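PDB 2XOT: amphoterin-induced protein 1 from Mus musculus, which promotes the growth and fasciculation of neurites, regulates a potassium channel and may mediate homophilic and heterophilic cell-cell interaction. Local coordinates for residues 67-72 with 88-93; 141-146 with 166-171. All blocks are in the same frame, centred on the assembly; numbering follows the deposited sequence.

Interaction 1: 67-72 with 88-93; sequences HSLLLS and PNLRYL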
loop_
_atom_site.group_PDB
_atom_site.type_symbol
_atom_site.label_atom_id
_atom_site.label_comp_id
_atom_site.label_asym_id
_atom_site.label_seq_id
_atom_site.Cartn_x
_atom_site.Cartn_y
_atom_site.Cartn_z
ATOM N N HIS B 67 -4.520 -9.109 -5.221
ATOM C CA HIS B 67 -4.651 -7.690 -4.834
ATOM C C HIS B 67 -4.234 -6.681 -5.904
ATOM O O HIS B 67 -4.735 -5.551 -5.946
ATOM C CB HIS B 67 -3.870 -7.455 -3.559
ATOM C CG HIS B 67 -4.441 -8.185 -2.390
ATOM N ND1 HIS B 67 -3.755 -8.353 -1.207
ATOM C CD2 HIS B 67 -5.640 -8.803 -2.227
ATOM C CE1 HIS B 67 -4.507 -9.043 -0.362
ATOM N NE2 HIS B 67 -5.656 -9.329 -0.956
ATOM N N SER B 68 -3.318 -7.100 -6.777
ATOM C CA SER B 68 -2.875 -6.281 -7.901
ATOM C C SER B 68 -2.969 -6.991 -9.241
ATOM O O SER B 68 -2.496 -8.108 -9.387
ATOM C CB SER B 68 -1.431 -5.879 -7.661
ATOM O OG SER B 68 -1.376 -5.107 -6.452
ATOM N N LEU B 69 -3.537 -6.294 -10.218
ATOM C CA LEU B 69 -3.729 -6.821 -11.555
ATOM C C LEU B 69 -3.195 -5.758 -12.505
ATOM O O LEU B 69 -3.757 -4.669 -12.607
ATOM C CB LEU B 69 -5.204 -7.097 -11.792
ATOM C CG LEU B 69 -5.583 -7.538 -13.204
ATOM C CD1 LEU B 69 -4.690 -8.674 -13.694
ATOM C CD2 LEU B 69 -7.042 -7.950 -13.199
ATOM N N LEU B 70 -2.071 -6.065 -13.138
ATOM C CA LEU B 70 -1.361 -5.123 -13.963
ATOM C C LEU B 70 -1.576 -5.533 -15.411
ATOM O O LEU B 70 -1.049 -6.565 -15.826
ATOM C CB LEU B 70 0.137 -5.165 -13.636
ATOM C CG LEU B 70 0.642 -4.413 -12.398
ATOM C CD1 LEU B 70 -0.364 -4.301 -11.297
ATOM C CD2 LEU B 70 1.979 -5.026 -11.890
ATOM N N LEU B 71 -2.319 -4.710 -16.155
ATOM C CA LEU B 71 -2.671 -4.980 -17.556
ATOM C C LEU B 71 -2.278 -3.857 -18.515
ATOM O O LEU B 71 -2.788 -3.786 -19.632
ATOM C CB LEU B 71 -4.173 -5.237 -17.647
ATOM C CG LEU B 71 -4.609 -6.584 -17.061
ATOM C CD1 LEU B 71 -6.052 -6.521 -16.630
ATOM C CD2 LEU B 71 -4.378 -7.759 -18.070
ATOM N N SER B 72 -1.395 -2.965 -18.085
ATOM C CA SER B 72 -1.010 -1.820 -18.917
ATOM C C SER B 72 -0.258 -2.260 -20.158
ATOM O O SER B 72 0.277 -3.359 -20.198
ATOM C CB SER B 72 -0.151 -0.828 -18.126
ATOM O OG SER B 72 1.147 -1.341 -17.891
ATOM N N PRO B 88 -12.549 -10.529 -6.468
ATOM C CA PRO B 88 -13.345 -9.658 -5.598
ATOM C C PRO B 88 -12.562 -8.786 -4.632
ATOM O O PRO B 88 -13.073 -7.747 -4.189
ATOM C CB PRO B 88 -14.194 -10.646 -4.802
ATOM C CG PRO B 88 -13.437 -11.937 -4.851
ATOM C CD PRO B 88 -12.795 -11.956 -6.193
ATOM N N ASN B 89 -11.351 -9.217 -4.294
ATOM C CA ASN B 89 -10.526 -8.536 -3.291
ATOM C C ASN B 89 -9.396 -7.675 -3.887
ATOM O O ASN B 89 -8.470 -7.256 -3.185
ATOM C CB ASN B 89 -9.942 -9.593 -2.388
ATOM C CG ASN B 89 -11.005 -10.395 -1.702
ATOM O OD1 ASN B 89 -10.967 -11.627 -1.694
ATOM N ND2 ASN B 89 -11.973 -9.702 -1.128
ATOM N N LEU B 90 -9.483 -7.450 -5.188
ATOM C CA LEU B 90 -8.543 -6.616 -5.905
ATOM C C LEU B 90 -8.514 -5.206 -5.302
ATOM O O LEU B 90 -9.575 -4.587 -5.116
ATOM C CB LEU B 90 -8.957 -6.548 -7.375
ATOM C CG LEU B 90 -7.870 -6.289 -8.404
ATOM C CD1 LEU B 90 -6.831 -7.441 -8.409
ATOM C CD2 LEU B 90 -8.486 -6.058 -9.772
ATOM N N ARG B 91 -7.303 -4.720 -5.011
ATOM C CA ARG B 91 -7.067 -3.351 -4.497
ATOM C C ARG B 91 -6.489 -2.378 -5.529
ATOM O O ARG B 91 -6.740 -1.195 -5.457
ATOM C CB ARG B 91 -6.084 -3.402 -3.335
ATOM C CG ARG B 91 -6.589 -4.165 -2.161
ATOM C CD ARG B 91 -5.486 -4.444 -1.172
ATOM N NE ARG B 91 -5.999 -5.352 -0.153
ATOM C CZ ARG B 91 -5.281 -5.865 0.835
ATOM N NH1 ARG B 91 -3.997 -5.543 0.985
ATOM N NH2 ARG B 91 -5.869 -6.699 1.691
ATOM N N TYR B 92 -5.705 -2.874 -6.477
ATOM C CA TYR B 92 -4.955 -2.030 -7.413
ATOM C C TYR B 92 -5.129 -2.621 -8.821
ATOM O O TYR B 92 -4.834 -3.802 -9.027
ATOM C CB TYR B 92 -3.459 -2.030 -7.036
ATOM C CG TYR B 92 -2.559 -1.008 -7.761
ATOM C CD1 TYR B 92 -2.177 0.169 -7.137
ATOM C CD2 TYR B 92 -2.063 -1.248 -9.045
ATOM C CE1 TYR B 92 -1.337 1.090 -7.772
ATOM C CE2 TYR B 92 -1.233 -0.319 -9.699
ATOM C CZ TYR B 92 -0.881 0.843 -9.050
ATOM O OH TYR B 92 -0.058 1.756 -9.678
ATOM N N LEU B 93 -5.613 -1.812 -9.760
ATOM C CA LEU B 93 -5.884 -2.270 -11.139
ATOM C C LEU B 93 -5.284 -1.280 -12.127
ATOM O O LEU B 93 -5.694 -0.133 -12.169
ATOM C CB LEU B 93 -7.401 -2.423 -11.388
ATOM C CG LEU B 93 -7.891 -2.793 -12.808
ATOM C CD1 LEU B 93 -7.313 -4.133 -13.311
ATOM C CD2 LEU B 93 -9.437 -2.855 -12.846
#

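Interaction 2: 141-146 with 166-171; sequences LYLSQN and MLLDLS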
loop_
_atom_site.group_PDB
_atom_site.type_symbol
_atom_site.label_atom_id
_atom_site.label_comp_id
_atom_site.label_asym_id
_atom_site.label_seq_id
_atom_site.Cartn_x
_atom_site.Cartn_y
_atom_site.Cartn_z
ATOM N N LEU B 141 -8.303 7.780 -8.932
ATOM C CA LEU B 141 -8.702 7.451 -10.300
ATOM C C LEU B 141 -7.934 8.299 -11.316
ATOM O O LEU B 141 -8.132 9.522 -11.407
ATOM C CB LEU B 141 -10.203 7.668 -10.465
ATOM C CG LEU B 141 -10.872 7.464 -11.822
ATOM C CD1 LEU B 141 -10.650 6.023 -12.372
ATOM C CD2 LEU B 141 -12.386 7.827 -11.691
ATOM N N TYR B 142 -7.096 7.631 -12.111
ATOM C CA TYR B 142 -6.216 8.305 -13.074
ATOM C C TYR B 142 -6.788 8.138 -14.486
ATOM O O TYR B 142 -6.873 7.034 -14.989
ATOM C CB TYR B 142 -4.818 7.715 -13.029
ATOM C CG TYR B 142 -3.987 8.011 -11.774
ATOM C CD1 TYR B 142 -2.990 8.980 -11.793
ATOM C CD2 TYR B 142 -4.158 7.291 -10.605
ATOM C CE1 TYR B 142 -2.208 9.235 -10.677
ATOM C CE2 TYR B 142 -3.367 7.536 -9.467
ATOM C CZ TYR B 142 -2.421 8.526 -9.511
ATOM O OH TYR B 142 -1.622 8.786 -8.422
ATOM N N LEU B 143 -7.161 9.256 -15.095
ATOM C CA LEU B 143 -7.837 9.314 -16.381
ATOM C C LEU B 143 -7.141 10.277 -17.337
ATOM O O LEU B 143 -7.721 10.696 -18.348
ATOM C CB LEU B 143 -9.295 9.744 -16.156
ATOM C CG LEU B 143 -10.259 8.613 -15.768
ATOM C CD1 LEU B 143 -11.530 9.166 -15.084
ATOM C CD2 LEU B 143 -10.617 7.772 -17.029
ATOM N N SER B 144 -5.894 10.615 -17.042
ATOM C CA SER B 144 -5.138 11.541 -17.893
ATOM C C SER B 144 -4.847 10.906 -19.248
ATOM O O SER B 144 -4.931 9.698 -19.396
ATOM C CB SER B 144 -3.832 11.947 -17.222
ATOM O OG SER B 144 -2.973 10.830 -17.147
ATOM N N GLN B 145 -4.504 11.739 -20.222
ATOM C CA GLN B 145 -4.256 11.326 -21.611
ATOM C C GLN B 145 -5.383 10.481 -22.162
ATOM O O GLN B 145 -5.154 9.378 -22.662
ATOM C CB GLN B 145 -2.920 10.590 -21.774
ATOM C CG GLN B 145 -1.906 10.767 -20.630
ATOM C CD GLN B 145 -1.012 11.921 -20.827
ATOM O OE1 GLN B 145 -0.810 12.350 -21.953
ATOM N NE2 GLN B 145 -0.446 12.443 -19.733
ATOM N N ASN B 146 -6.605 10.996 -22.058
ATOM C CA ASN B 146 -7.745 10.475 -22.815
ATOM C C ASN B 146 -8.323 11.605 -23.694
ATOM O O ASN B 146 -7.645 12.588 -23.921
ATOM C CB ASN B 146 -8.770 9.877 -21.857
ATOM C CG ASN B 146 -8.330 8.537 -21.313
ATOM O OD1 ASN B 146 -7.846 8.425 -20.175
ATOM N ND2 ASN B 146 -8.501 7.507 -22.121
ATOM N N MET B 166 -10.131 10.740 -3.460
ATOM C CA MET B 166 -9.288 11.836 -3.020
ATOM C C MET B 166 -8.258 12.257 -4.093
ATOM O O MET B 166 -7.525 13.226 -3.887
ATOM C CB MET B 166 -8.506 11.349 -1.840
ATOM C CG MET B 166 -7.365 10.417 -2.324
ATOM S SD MET B 166 -6.282 10.089 -1.043
ATOM C CE MET B 166 -5.108 11.430 -1.196
ATOM N N LEU B 167 -8.163 11.492 -5.190
ATOM C CA LEU B 167 -7.330 11.849 -6.344
ATOM C C LEU B 167 -8.082 11.493 -7.617
ATOM O O LEU B 167 -8.444 10.331 -7.828
ATOM C CB LEU B 167 -5.984 11.124 -6.313
ATOM C CG LEU B 167 -4.888 11.532 -7.329
ATOM C CD1 LEU B 167 -3.529 11.094 -6.797
ATOM C CD2 LEU B 167 -5.084 11.003 -8.783
ATOM N N LEU B 168 -8.354 12.504 -8.428
ATOM C CA LEU B 168 -9.002 12.363 -9.715
ATOM C C LEU B 168 -8.166 13.151 -10.733
ATOM O O LEU B 168 -8.179 14.387 -10.759
ATOM C CB LEU B 168 -10.424 12.906 -9.641
ATOM C CG LEU B 168 -11.215 12.927 -10.945
ATOM C CD1 LEU B 168 -11.318 11.515 -11.530
ATOM C CD2 LEU B 168 -12.587 13.522 -10.746
ATOM N N ASP B 169 -7.428 12.424 -11.564
ATOM C CA ASP B 169 -6.510 13.034 -12.531
ATOM C C ASP B 169 -7.185 13.094 -13.892
ATOM O O ASP B 169 -7.386 12.070 -14.547
ATOM C CB ASP B 169 -5.219 12.229 -12.590
ATOM C CG ASP B 169 -4.173 12.860 -13.469
ATOM O OD1 ASP B 169 -4.379 13.990 -13.970
ATOM O OD2 ASP B 169 -3.143 12.201 -13.670
ATOM N N LEU B 170 -7.572 14.301 -14.284
ATOM C CA LEU B 170 -8.191 14.555 -15.574
ATOM C C LEU B 170 -7.277 15.430 -16.438
ATOM O O LEU B 170 -7.729 16.096 -17.369
ATOM C CB LEU B 170 -9.574 15.193 -15.375
ATOM C CG LEU B 170 -10.673 14.197 -14.920
ATOM C CD1 LEU B 170 -11.881 14.885 -14.253
ATOM C CD2 LEU B 170 -11.157 13.400 -16.111
ATOM N N SER B 171 -5.983 15.397 -16.154
ATOM C CA SER B 171 -5.031 16.208 -16.913
ATOM C C SER B 171 -4.884 15.652 -18.325
ATOM O O SER B 171 -5.141 14.485 -18.572
ATOM C CB SER B 171 -3.667 16.274 -16.196
ATOM O OG SER B 171 -3.072 14.997 -16.030
#

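Interaction 1: 67-72 with 88-93
H67 and R91 stack at the start of two neighbouring parallel strands, in the second and third leucine-rich repeats. The guanidinium of R91 lies flat on the imidazole of H67. The planes are 16° apart and the centres 3.7 Å apart. The overlap is offset: CZ sits toward the rim of the ring, and NH2 of R91 comes 3.4 Å from CE1 of H67. The two side chains run side by side in the same direction. The R91 chain is extended from CG to NE, which carries its flat end as far as the ring.

Three backbone hydrogen bonds join the strands. The carbonyl O of H67 takes two of them. R91 N and Y92 N both donate to it at 2.9 Å, Y92 N nearly along the C=O axis and R91 N from well off it. Further on, L69 N donates to Y92 O at 3.1 Å. This sets S68 beside Y92 and L69 beside L93.

Apolar contacts fill the face that carries L69 and L93. L93 CD1 lies 3.8 Å from L69 CG, and these two side chains also run side by side. L90 CD1 meets L69 CB, also at 3.8 Å. On the other face, OG of S68 is 3.8 Å from CB of Y92, while CD1 of L70 reaches CD2 of the tyrosine ring. Y92 also packs on V116 and L118 of the next strand and on L43 of the second subunit.

The chemistry thus changes across the sheet. Leucines hold the inner face, and Y92 belongs to the face that takes part in the dimer. At the strand start, the charged guanidinium of R91 lies flat against an aromatic ring, an arrangement that would probably be less favourable if H67 were protonated.

Interaction 2: 141-146 with 166-171
L167 lays its CD2 methyl over one face of the Y142 ring. The contact is a CH-pi one, with CD2 3.8 Å from the ring centroid and 14° off the ring normal. It joins adjacent parallel strands of the leucine-rich repeat solenoid, in repeats 5 and 6. CG of L167 is anti to its backbone N (chi1 -171°), which puts the branched end across the ring. The other methyl, CD1, reaches the phenol end, 3.4 Å from Y142 OH. That hydroxyl is hydrogen-bonded to N21 of the second subunit.

D169 stands on the same face of the sheet as Y142. Its carboxylate plane is turned 75° from the ring, and OD2 is 3.7 Å from CD1 of Y142. OD2 also lies close to CB of S144 and is hydrogen-bonded to S20 of the second subunit. The carboxylate and the phenol therefore both serve the dimer interface.

The opposite face carries leucines. L141 and L168 run side by side in the same direction, with CD2 of L141 3.8 Å from CD1 of L168. L143 CB meets L170 CD2 farther along. Backbone bonds tie the strands: L141 N to L167 O, D169 N to L141 O and L143 N to D169 O. Q145 N to S171 O follows beyond the strand ends.

An alanine in place of D169 would probably leave S20 of the second subunit without its carboxylate partner and the S171 hydroxyl freer to turn.

The N-H and the hydroxyl of S171 both grip OD1 of D169. The backbone N donates at 3.1 Å from above the carboxylate plane, forming an Asx turn. The hydroxyl OG donates at 2.6 Å to the syn lone pair of the same oxygen.

Overall arrangement
Both contacts join successive parallel strands of one sheet in the leucine-rich repeat domain, and their centres lie about 18 Å apart. They do not touch: the nearest atoms are about 7 Å apart. In each, one face of the sheet is lined with leucines, while the other faces the second subunit. Interaction 1 is only partly buried, and at its strand start a guanidinium stacks on an imidazole. Interaction 2 is buried and more central in the chain. Its other face bears a phenol and a carboxylate, each hydrogen-bonded to the second subunit, whereas 67-72 with 88-93 meets that subunit through packing of a single tyrosine.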